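Local coordinates for gene 2 protein (PDB 5C12) that serves as the nuclease domain of the phage Sf6 large terminase subunit, a DNA-packaging protein, and binds divalent metal ions in its active site, at residues Gln115-Phe120 / Ile125-Phe130; His36-Trp41 / Arg185-Gly190; Phe172-Ala177 / Ile221-Asn226; Glu208-Lys213 / Pro248-Ala253. The protein carries 1 engineered substitution. All blocks are in the same frame, centred on the assembly; numbering follows the deposited sequence.

Contact 1. Residues Gln115-Phe120 / Ile125-Phe130; sequences QTTEAF and ITATMF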
# COMPACT_ATOMS: atom_id res chain seq x y z
N GLN A 115 10.33 10.02 16.36
CA GLN A 115 9.00 10.50 16.65
C GLN A 115 8.00 9.36 16.59
O GLN A 115 7.07 9.28 17.38
CB GLN A 115 8.60 11.59 15.66
CG GLN A 115 7.19 12.09 15.88
CD GLN A 115 6.78 13.15 14.87
OE1 GLN A 115 7.59 13.59 14.04
NE2 GLN A 115 5.53 13.59 14.97
N THR A 116 8.19 8.48 15.62
CA THR A 116 7.29 7.36 15.45
C THR A 116 7.34 6.43 16.64
O THR A 116 6.30 6.04 17.18
CB THR A 116 7.61 6.63 14.16
OG1 THR A 116 7.46 7.54 13.07
CG2 THR A 116 6.71 5.45 13.98
N THR A 117 8.55 6.07 17.08
CA THR A 117 8.66 5.18 18.23
C THR A 117 8.16 5.84 19.52
O THR A 117 7.54 5.18 20.34
CB THR A 117 10.09 4.62 18.39
OG1 THR A 117 11.02 5.69 18.50
CG2 THR A 117 10.45 3.76 17.19
N GLU A 118 8.38 7.14 19.68
CA GLU A 118 7.80 7.89 20.80
C GLU A 118 6.28 7.79 20.80
O GLU A 118 5.64 7.65 21.85
CB GLU A 118 8.22 9.38 20.75
CG GLU A 118 9.69 9.65 21.04
CD GLU A 118 10.10 11.13 20.84
OE1 GLU A 118 9.27 11.92 20.33
OE2 GLU A 118 11.25 11.51 21.19
N ALA A 119 5.70 7.85 19.61
CA ALA A 119 4.25 7.87 19.53
C ALA A 119 3.65 6.55 19.99
O ALA A 119 2.55 6.52 20.55
CB ALA A 119 3.82 8.17 18.11
N PHE A 120 4.40 5.48 19.77
CA PHE A 120 3.94 4.13 20.08
C PHE A 120 4.48 3.64 21.43
O PHE A 120 4.30 2.48 21.77
CB PHE A 120 4.36 3.16 18.97
CG PHE A 120 3.74 3.43 17.62
CD1 PHE A 120 2.45 3.95 17.50
CD2 PHE A 120 4.44 3.16 16.46
CE1 PHE A 120 1.89 4.18 16.25
CE2 PHE A 120 3.87 3.37 15.21
CZ PHE A 120 2.61 3.91 15.11
N ILE A 125 2.98 -1.95 19.10
CA ILE A 125 2.93 -1.61 17.68
C ILE A 125 4.35 -1.52 17.16
O ILE A 125 5.16 -0.75 17.70
CB ILE A 125 2.25 -0.25 17.45
CG1 ILE A 125 0.91 -0.23 18.16
CG2 ILE A 125 2.13 0.02 15.96
CD1 ILE A 125 0.18 1.07 18.04
N THR A 126 4.66 -2.33 16.17
CA THR A 126 5.97 -2.28 15.55
C THR A 126 6.02 -1.12 14.57
O THR A 126 5.01 -0.74 13.99
CB THR A 126 6.33 -3.56 14.80
OG1 THR A 126 5.42 -3.74 13.71
CG2 THR A 126 6.27 -4.75 15.74
N ALA A 127 7.21 -0.57 14.37
CA ALA A 127 7.43 0.52 13.44
C ALA A 127 8.52 0.12 12.48
O ALA A 127 9.64 -0.21 12.90
CB ALA A 127 7.82 1.79 14.18
N THR A 128 8.22 0.14 11.18
CA THR A 128 9.15 -0.28 10.14
C THR A 128 9.29 0.79 9.08
O THR A 128 8.27 1.29 8.57
CB THR A 128 8.66 -1.59 9.49
OG1 THR A 128 8.65 -2.61 10.48
CG2 THR A 128 9.56 -1.98 8.33
N MET A 129 10.53 1.18 8.78
CA MET A 129 10.76 2.17 7.74
C MET A 129 10.76 1.41 6.43
O MET A 129 11.50 0.46 6.25
CB MET A 129 12.09 2.91 7.92
CG MET A 129 12.42 3.77 6.70
SD MET A 129 13.96 4.70 6.86
CE MET A 129 13.35 5.74 8.08
N PHE A 130 9.93 1.86 5.50
CA PHE A 130 9.86 1.28 4.17
C PHE A 130 10.67 2.13 3.22
O PHE A 130 10.50 3.35 3.18
CB PHE A 130 8.40 1.25 3.73
CG PHE A 130 8.16 0.62 2.38
CD1 PHE A 130 8.32 1.34 1.22
CD2 PHE A 130 7.77 -0.71 2.31
CE1 PHE A 130 8.06 0.75 -0.01
CE2 PHE A 130 7.53 -1.30 1.08
CZ PHE A 130 7.71 -0.57 -0.06

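Contact 2. Residues His36-Trp41 / Arg185-Gly190; sequences HKKLGW and RAVVHG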
# COMPACT_ATOMS: atom_id res chain seq x y z
N HIS A 36 -15.35 -9.10 0.43
CA HIS A 36 -15.54 -9.99 1.58
C HIS A 36 -17.03 -10.21 1.88
O HIS A 36 -17.42 -11.31 2.29
CB HIS A 36 -14.77 -9.51 2.82
CG HIS A 36 -15.32 -8.27 3.45
ND1 HIS A 36 -15.22 -7.02 2.87
CD2 HIS A 36 -15.92 -8.07 4.65
CE1 HIS A 36 -15.77 -6.12 3.67
NE2 HIS A 36 -16.21 -6.73 4.75
N LYS A 37 -17.85 -9.20 1.63
CA LYS A 37 -19.29 -9.35 1.79
C LYS A 37 -19.88 -10.17 0.65
O LYS A 37 -20.75 -11.01 0.88
CB LYS A 37 -19.95 -7.98 1.87
CG LYS A 37 -19.52 -7.19 3.08
CD LYS A 37 -20.22 -5.86 3.18
CE LYS A 37 -19.96 -5.21 4.53
NZ LYS A 37 -20.68 -3.92 4.67
N LYS A 38 -19.42 -9.91 -0.57
CA LYS A 38 -19.93 -10.61 -1.75
C LYS A 38 -19.63 -12.11 -1.68
O LYS A 38 -20.44 -12.93 -2.12
CB LYS A 38 -19.30 -10.03 -3.02
CG LYS A 38 -19.69 -8.58 -3.31
CD LYS A 38 -18.79 -8.01 -4.39
CE LYS A 38 -19.10 -6.55 -4.66
NZ LYS A 38 -18.11 -5.96 -5.59
N LEU A 39 -18.48 -12.45 -1.14
CA LEU A 39 -18.01 -13.82 -1.14
C LEU A 39 -18.17 -14.52 0.20
O LEU A 39 -17.95 -15.72 0.30
CB LEU A 39 -16.55 -13.86 -1.57
CG LEU A 39 -16.25 -13.37 -2.98
CD1 LEU A 39 -14.75 -13.28 -3.22
CD2 LEU A 39 -16.91 -14.27 -4.00
N GLY A 40 -18.54 -13.77 1.24
CA GLY A 40 -18.87 -14.38 2.51
C GLY A 40 -17.68 -14.74 3.39
O GLY A 40 -17.64 -15.84 3.95
N TRP A 41 -16.73 -13.84 3.52
CA TRP A 41 -15.67 -14.04 4.51
C TRP A 41 -15.40 -12.78 5.32
O TRP A 41 -15.89 -11.70 4.99
CB TRP A 41 -14.39 -14.58 3.88
CG TRP A 41 -13.91 -13.86 2.69
CD1 TRP A 41 -14.25 -14.09 1.38
CD2 TRP A 41 -12.98 -12.79 2.67
NE1 TRP A 41 -13.59 -13.21 0.56
CE2 TRP A 41 -12.79 -12.42 1.33
CE3 TRP A 41 -12.26 -12.11 3.66
CZ2 TRP A 41 -11.92 -11.39 0.96
CZ3 TRP A 41 -11.41 -11.11 3.28
CH2 TRP A 41 -11.25 -10.75 1.95
N ARG A 185 -11.09 -12.23 -10.12
CA ARG A 185 -11.42 -13.53 -10.69
C ARG A 185 -12.40 -14.30 -9.79
O ARG A 185 -13.27 -15.00 -10.26
CB ARG A 185 -10.17 -14.35 -10.95
CG ARG A 185 -9.22 -13.76 -11.99
CD ARG A 185 -9.84 -13.57 -13.37
NE ARG A 185 -10.29 -14.83 -13.98
CZ ARG A 185 -10.68 -14.95 -15.24
NH1 ARG A 185 -10.65 -13.89 -16.05
NH2 ARG A 185 -11.07 -16.12 -15.71
N ALA A 186 -12.27 -14.14 -8.48
CA ALA A 186 -13.19 -14.82 -7.58
C ALA A 186 -14.59 -14.21 -7.62
O ALA A 186 -15.59 -14.93 -7.66
CB ALA A 186 -12.64 -14.75 -6.16
N VAL A 187 -14.65 -12.89 -7.61
CA VAL A 187 -15.91 -12.16 -7.53
C VAL A 187 -16.66 -12.23 -8.86
O VAL A 187 -17.88 -12.42 -8.88
CB VAL A 187 -15.66 -10.69 -7.15
CG1 VAL A 187 -16.94 -9.85 -7.33
CG2 VAL A 187 -15.17 -10.60 -5.73
N VAL A 188 -15.94 -12.04 -9.96
CA VAL A 188 -16.57 -11.86 -11.28
C VAL A 188 -16.59 -13.15 -12.09
O VAL A 188 -17.48 -13.37 -12.90
CB VAL A 188 -15.88 -10.73 -12.08
CG1 VAL A 188 -16.49 -10.56 -13.46
CG2 VAL A 188 -15.95 -9.40 -11.31
N HIS A 189 -15.60 -14.03 -11.89
CA HIS A 189 -15.53 -15.28 -12.64
C HIS A 189 -15.76 -16.54 -11.80
O HIS A 189 -15.67 -17.64 -12.31
CB HIS A 189 -14.20 -15.39 -13.36
CG HIS A 189 -14.00 -14.34 -14.41
ND1 HIS A 189 -14.37 -14.54 -15.73
CD2 HIS A 189 -13.51 -13.09 -14.33
CE1 HIS A 189 -14.08 -13.45 -16.42
NE2 HIS A 189 -13.56 -12.55 -15.60
N GLY A 190 -16.05 -16.37 -10.52
CA GLY A 190 -16.35 -17.50 -9.66
C GLY A 190 -15.19 -18.46 -9.44
O GLY A 190 -15.42 -19.63 -9.11

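Contact 3. Residues Phe172-Ala177 / Ile221-Asn226; sequences FYYALA and IQRKFN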
# COMPACT_ATOMS: atom_id res chain seq x y z
N PHE A 172 5.93 -4.73 -3.86
CA PHE A 172 4.70 -4.58 -3.09
C PHE A 172 3.55 -4.00 -3.87
O PHE A 172 2.40 -4.35 -3.57
CB PHE A 172 4.98 -3.94 -1.73
CG PHE A 172 5.78 -4.84 -0.86
CD1 PHE A 172 5.20 -5.99 -0.35
CD2 PHE A 172 7.14 -4.65 -0.68
CE1 PHE A 172 5.92 -6.87 0.39
CE2 PHE A 172 7.88 -5.54 0.07
CZ PHE A 172 7.27 -6.66 0.60
N TYR A 173 3.80 -3.18 -4.89
CA TYR A 173 2.70 -2.78 -5.77
C TYR A 173 2.17 -4.00 -6.53
O TYR A 173 0.97 -4.12 -6.75
CB TYR A 173 3.09 -1.66 -6.74
CG TYR A 173 2.61 -0.29 -6.32
CD1 TYR A 173 1.25 -0.05 -6.17
CD2 TYR A 173 3.49 0.76 -6.04
CE1 TYR A 173 0.80 1.15 -5.79
CE2 TYR A 173 3.03 2.00 -5.65
CZ TYR A 173 1.66 2.18 -5.52
OH TYR A 173 1.16 3.38 -5.11
N TYR A 174 3.05 -4.92 -6.93
CA TYR A 174 2.57 -6.13 -7.60
C TYR A 174 1.91 -7.11 -6.62
O TYR A 174 1.04 -7.88 -7.02
CB TYR A 174 3.70 -6.81 -8.40
CG TYR A 174 3.81 -6.24 -9.79
CD1 TYR A 174 2.96 -6.68 -10.80
CD2 TYR A 174 4.72 -5.22 -10.09
CE1 TYR A 174 3.04 -6.14 -12.07
CE2 TYR A 174 4.79 -4.69 -11.36
CZ TYR A 174 3.95 -5.15 -12.35
OH TYR A 174 4.03 -4.62 -13.62
N ALA A 175 2.31 -7.09 -5.34
CA ALA A 175 1.61 -7.87 -4.33
C ALA A 175 0.17 -7.38 -4.28
O ALA A 175 -0.78 -8.18 -4.23
CB ALA A 175 2.28 -7.71 -2.95
N LEU A 176 0.01 -6.07 -4.32
CA LEU A 176 -1.31 -5.46 -4.31
C LEU A 176 -2.07 -5.85 -5.59
O LEU A 176 -3.23 -6.29 -5.54
CB LEU A 176 -1.17 -3.95 -4.19
CG LEU A 176 -2.42 -3.08 -4.32
CD1 LEU A 176 -3.43 -3.53 -3.28
CD2 LEU A 176 -2.05 -1.62 -4.13
N ALA A 177 -1.42 -5.68 -6.74
CA ALA A 177 -2.06 -5.98 -8.00
C ALA A 177 -2.48 -7.45 -8.07
O ALA A 177 -3.57 -7.76 -8.55
CB ALA A 177 -1.18 -5.61 -9.15
N ILE A 221 -0.76 4.05 -11.48
CA ILE A 221 0.54 3.41 -11.20
C ILE A 221 0.95 2.64 -12.46
O ILE A 221 0.18 1.84 -12.99
CB ILE A 221 0.49 2.50 -9.98
CG1 ILE A 221 0.03 3.27 -8.73
CG2 ILE A 221 1.85 1.85 -9.74
CD1 ILE A 221 0.93 4.44 -8.36
N GLN A 222 2.16 2.90 -12.94
CA GLN A 222 2.56 2.38 -14.25
C GLN A 222 3.93 1.72 -14.23
O GLN A 222 4.85 2.17 -13.56
CB GLN A 222 2.60 3.50 -15.29
CG GLN A 222 1.25 4.00 -15.71
CD GLN A 222 1.35 5.20 -16.61
OE1 GLN A 222 0.58 6.14 -16.49
NE2 GLN A 222 2.31 5.16 -17.54
N ARG A 223 4.05 0.67 -15.03
CA ARG A 223 5.33 0.03 -15.29
C ARG A 223 6.21 0.94 -16.14
O ARG A 223 5.70 1.78 -16.90
CB ARG A 223 5.05 -1.30 -15.99
CG ARG A 223 6.23 -2.23 -16.12
CD ARG A 223 5.79 -3.56 -16.73
NE ARG A 223 6.94 -4.30 -17.25
CZ ARG A 223 6.86 -5.37 -18.03
NH1 ARG A 223 5.67 -5.85 -18.39
NH2 ARG A 223 7.97 -5.97 -18.44
N LYS A 224 7.52 0.80 -16.02
CA LYS A 224 8.44 1.50 -16.92
C LYS A 224 9.47 0.52 -17.44
O LYS A 224 9.73 -0.50 -16.79
CB LYS A 224 9.15 2.66 -16.22
CG LYS A 224 10.21 2.21 -15.25
CD LYS A 224 10.91 3.36 -14.53
CE LYS A 224 11.81 4.12 -15.46
NZ LYS A 224 12.67 5.05 -14.69
N PHE A 225 10.07 0.86 -18.58
CA PHE A 225 11.12 0.06 -19.21
C PHE A 225 12.25 -0.19 -18.23
O PHE A 225 12.70 0.73 -17.55
CB PHE A 225 11.70 0.79 -20.42
CG PHE A 225 10.72 1.05 -21.52
CD1 PHE A 225 9.74 0.12 -21.85
CD2 PHE A 225 10.79 2.24 -22.26
CE1 PHE A 225 8.85 0.37 -22.88
CE2 PHE A 225 9.90 2.49 -23.29
CZ PHE A 225 8.92 1.55 -23.60
N ASN A 226 12.74 -1.43 -18.21
CA ASN A 226 13.86 -1.79 -17.37
C ASN A 226 14.95 -2.56 -18.14
O ASN A 226 14.67 -3.57 -18.77
CB ASN A 226 13.36 -2.64 -16.21
CG ASN A 226 14.47 -3.09 -15.31
OD1 ASN A 226 15.13 -4.10 -15.57
ND2 ASN A 226 14.71 -2.33 -14.25

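Contact 4. Residues Glu208-Lys213 / Pro248-Ala253; sequences EKMLEK and PNLADA. With MG (magnesium ion), chain C.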
# COMPACT_ATOMS: atom_id res chain seq x y z
N GLU A 208 -17.05 6.29 0.68
CA GLU A 208 -17.06 6.32 -0.77
C GLU A 208 -16.07 7.33 -1.36
O GLU A 208 -15.37 7.04 -2.33
CB GLU A 208 -18.48 6.62 -1.27
CG GLU A 208 -18.66 6.37 -2.73
CD GLU A 208 -20.12 6.46 -3.14
OE1 GLU A 208 -20.87 7.21 -2.48
OE2 GLU A 208 -20.51 5.78 -4.12
N LYS A 209 -16.03 8.53 -0.79
CA LYS A 209 -15.22 9.62 -1.34
C LYS A 209 -13.74 9.24 -1.32
O LYS A 209 -13.04 9.36 -2.34
CB LYS A 209 -15.45 10.89 -0.52
CG LYS A 209 -14.48 12.02 -0.78
CD LYS A 209 -14.85 12.82 -2.00
CE LYS A 209 -14.33 14.25 -1.87
NZ LYS A 209 -14.49 15.01 -3.14
N MET A 210 -13.26 8.78 -0.18
CA MET A 210 -11.85 8.40 -0.09
C MET A 210 -11.55 7.15 -0.92
O MET A 210 -10.45 7.01 -1.45
CB MET A 210 -11.42 8.22 1.38
CG MET A 210 -11.32 9.52 2.19
SD MET A 210 -10.35 10.79 1.35
CE MET A 210 -8.80 9.98 1.18
N LEU A 211 -12.50 6.23 -1.01
CA LEU A 211 -12.27 5.04 -1.81
C LEU A 211 -12.08 5.42 -3.28
O LEU A 211 -11.18 4.89 -3.95
CB LEU A 211 -13.42 4.04 -1.63
CG LEU A 211 -13.21 2.66 -2.26
CD1 LEU A 211 -12.02 1.97 -1.66
CD2 LEU A 211 -14.50 1.82 -2.09
N GLU A 212 -12.92 6.31 -3.79
CA GLU A 212 -12.81 6.82 -5.16
C GLU A 212 -11.46 7.53 -5.38
O GLU A 212 -10.85 7.37 -6.43
CB GLU A 212 -13.96 7.76 -5.50
CG GLU A 212 -13.83 8.35 -6.89
CD GLU A 212 -13.62 7.27 -7.93
OE1 GLU A 212 -14.39 6.28 -7.88
OE2 GLU A 212 -12.69 7.38 -8.78
N LYS A 213 -11.01 8.32 -4.41
CA LYS A 213 -9.71 8.99 -4.57
C LYS A 213 -8.58 7.97 -4.67
O LYS A 213 -7.67 8.11 -5.51
CB LYS A 213 -9.42 9.94 -3.39
CG LYS A 213 -10.33 11.15 -3.31
CD LYS A 213 -9.68 12.18 -2.40
CE LYS A 213 -10.50 13.42 -2.26
NZ LYS A 213 -9.65 14.53 -1.75
N PRO A 248 0.91 9.96 -5.81
CA PRO A 248 -0.18 9.06 -5.42
C PRO A 248 -0.01 8.55 -3.99
O PRO A 248 0.27 7.37 -3.77
CB PRO A 248 -0.06 7.93 -6.44
CG PRO A 248 1.43 7.82 -6.66
CD PRO A 248 1.92 9.26 -6.62
N ASN A 249 -0.18 9.45 -3.03
CA ASN A 249 0.14 9.11 -1.65
C ASN A 249 -0.80 8.10 -1.02
O ASN A 249 -0.38 7.33 -0.14
CB ASN A 249 0.16 10.34 -0.77
CG ASN A 249 0.82 11.51 -1.44
OD1 ASN A 249 2.03 11.59 -1.47
ND2 ASN A 249 0.03 12.44 -1.98
N LEU A 250 -2.07 8.09 -1.42
CA LEU A 250 -3.00 7.09 -0.89
C LEU A 250 -2.63 5.70 -1.43
O LEU A 250 -2.61 4.72 -0.68
CB LEU A 250 -4.45 7.42 -1.27
CG LEU A 250 -4.98 8.78 -0.87
CD1 LEU A 250 -6.36 8.94 -1.47
CD2 LEU A 250 -5.01 8.90 0.64
N ALA A 251 -2.36 5.63 -2.74
CA ALA A 251 -1.92 4.37 -3.36
C ALA A 251 -0.64 3.85 -2.71
O ALA A 251 -0.53 2.67 -2.43
CB ALA A 251 -1.70 4.56 -4.87
N ASP A 252 0.30 4.76 -2.47
CA ASP A 252 1.58 4.34 -1.88
C ASP A 252 1.40 3.81 -0.46
O ASP A 252 2.05 2.86 -0.04
CB ASP A 252 2.57 5.51 -1.86
CG ASP A 252 3.18 5.82 -3.22
OD1 ASP A 252 2.94 5.10 -4.22
OD2 ASP A 252 3.90 6.83 -3.29
N ALA A 253 0.53 4.47 0.30
CA ALA A 253 0.23 4.06 1.67
C ALA A 253 -0.37 2.65 1.67
O ALA A 253 0.03 1.77 2.44
CB ALA A 253 -0.71 5.07 2.31
MG MG C . 4.62 8.49 -2.05
O HOH W 1 3.31 9.88 -2.86
O HOH W 2 5.93 6.90 -1.34
O HOH W 3 5.64 9.84 -1.18
O HOH W 4 5.95 8.81 -3.60

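Contact 1. Residues Gln115-Phe120 / Ile125-Phe130
F120, directly after helix 113-119, and I125, just before strand 126-130, form the main apolar contact between the two segments. The I125 methyl CG2 makes a CH-pi contact, standing 3.8 Å from the centroid of the F120 ring and only 8° off its normal, so it sits squarely over one face. The other branch of I125 runs out along the same ring, and its CD1 comes to 3.7 Å from F120 CD1. With chi1 at -51°, CG1 lies opposite the carbonyl carbon and CG2 opposite the backbone N, a setting that lets both branches reach the phenyl group, which they cross at about a right angle.

Plain methyl contacts continue the seam along the strand. A127 CB approaches the edge of the F120 ring near its plane, 4.3 Å from CD2, and also meets T116 CG2 at 3.8 Å. T116 turns this methyl to the strand while its hydroxyl bonds back to the carbonyl oxygen of L112. No hydrogen bond joins the two segments directly.

F120 is the first residue after the helix to leave helical geometry, with four residues between it and I125. Helix 113-119 is the crossover of a beta-alpha-beta unit between the parallel strands 100-104 and 126-130; Y101 meets F120 edge-to-face, and T90 and I94 of helix 82-95 also pack on F120.

Contact 2. Residues His36-Trp41 / Arg185-Gly190
L39 overlaps V187 and A186 chiefly through its CD1 methyl, which lies 3.7 Å from V187 CG2 and 3.9 Å from A186 CB. The leucine and valine side chains cross at about a right angle, and L39 CG follows behind at 4.0 Å from V187 CG2. The second leucine methyl, CD2, faces backbone instead, 3.9 Å from A186 O. V187 presents its two methyls to different neighbours. Its chi1 of 169° sets CG1 opposite the backbone N and CG2 opposite the carbonyl carbon; CG2 goes to L39, whereas CG1 is met by K38 CD at 3.9 Å. K38 contributes only its aliphatic stem here, for its extended chain carries NZ onward to the carbonyl oxygens of A31 and T33, near the end of helix 26-32.

The side-chain contacts are apolar, and no hydrogen bond joins the segments. G40 and G190, both of positive phi, are the first residues to leave helical geometry in their segments. The contact lies away from the metal sites: it ties the short helix 35-39 to the far end of the long helix 168-189, with A31 of helix 26-32 also touching V187 and the loop residue M198 packing on A186.

Contact 3. Residues Phe172-Ala177 / Ile221-Asn226
The Y173 ring takes I221 over one face beside the metal centre of this RNase H-like nuclease fold, where helix 168-189 meets the loop that follows helix 208-218. I221 CG2 lies 3.9 Å from the centroid of the Y173 ring and 4° off the normal, a CH-pi contact over the middle of that face. The remaining branch of I221 bends along the ring toward its phenolic end: CG1 is set opposite the carbonyl carbon and the chain bends again at chi2, so that CG1 comes to 3.7 Å from Y173 CE1 and CD1 to 3.4 Å from Y173 OH. Y173 itself holds an unusual first torsion, -101°, displaced from the staggered values. In this setting its hydroxyl is hydrogen-bonded to the carboxylate of the magnesium ligand D252, so I221 backs a residue of the second shell and probably helps fix the rotation of its ring.

The next residue, Y174, meets the loop by its hydroxyl end. R223 is extended from CG to NE, with CG opposite the backbone N, and its stem passes the phenol obliquely, the ring and guanidinium planes standing 79° apart. The touch is made by methylene rather than charge, R223 CD lying 3.7 Å from Y174 OH.

Contact 4. Residues Glu208-Lys213 / Pro248-Ala253
L250 projects from helix 249-256 between M210 and K213 of helix 208-218. Its CB already points toward that helix, and a chi1 of -56° places CG opposite the carbonyl carbon. At CG the side chain forks. CD1, which continues the line of the chain, reaches furthest and is shared: K213 CB lies 3.7 Å from it, and M210 CE is at the same distance. CD2 meets M210 CE as well, at 4.0 Å, so the thioether methyl spans both leucine branches. M210 gets there by folding at chi2 and chi3, which brings its end back to L250 at about a right angle. K213 offers just the root of its side chain; the rest leads away to a salt bridge with E76.

The packing lies at the first turn of a helix that carries metal ligands of the nuclease active site, in an RNase H-like fold. P248 is at the N-cap position, and E217 of helix 208-218 accepts a hydrogen bond from A251 N. On the side of the turn remote from L250, D252 OD2 binds magnesium at 2.2 Å. Four waters and D52 complete six ligands, and one of those waters donates a short hydrogen bond of 2.5 Å to N249 OD1. N249 binds manganese in other structures of the protein, but here its OD1 stands 4.1 Å from the magnesium ion.

In the fold
Contacts 3 and 4 lie nearest the chain's centre, with Y173, I221 and L250 buried, and are joined directly: I221 CD1 packs on P248 CG at 3.8 Å. Contacts 1 and 2 lie further out, on opposite sides of that centre, and contact 2 touches partly through the exposed K38. Contact 2 shares helix 168-189 with contact 3, using its far end; contact 1 reaches the same helix through F130, which touches F172. No hydrogen bond crosses any of the four. Aromatic faces take methyls in contacts 1 and 3, whereas contacts 2 and 4 rely on aliphatic branches, and contact 4 on a methionine methyl as well. The metal is bound within contact 4, and contact 3 supports its ligand D252 from the second shell.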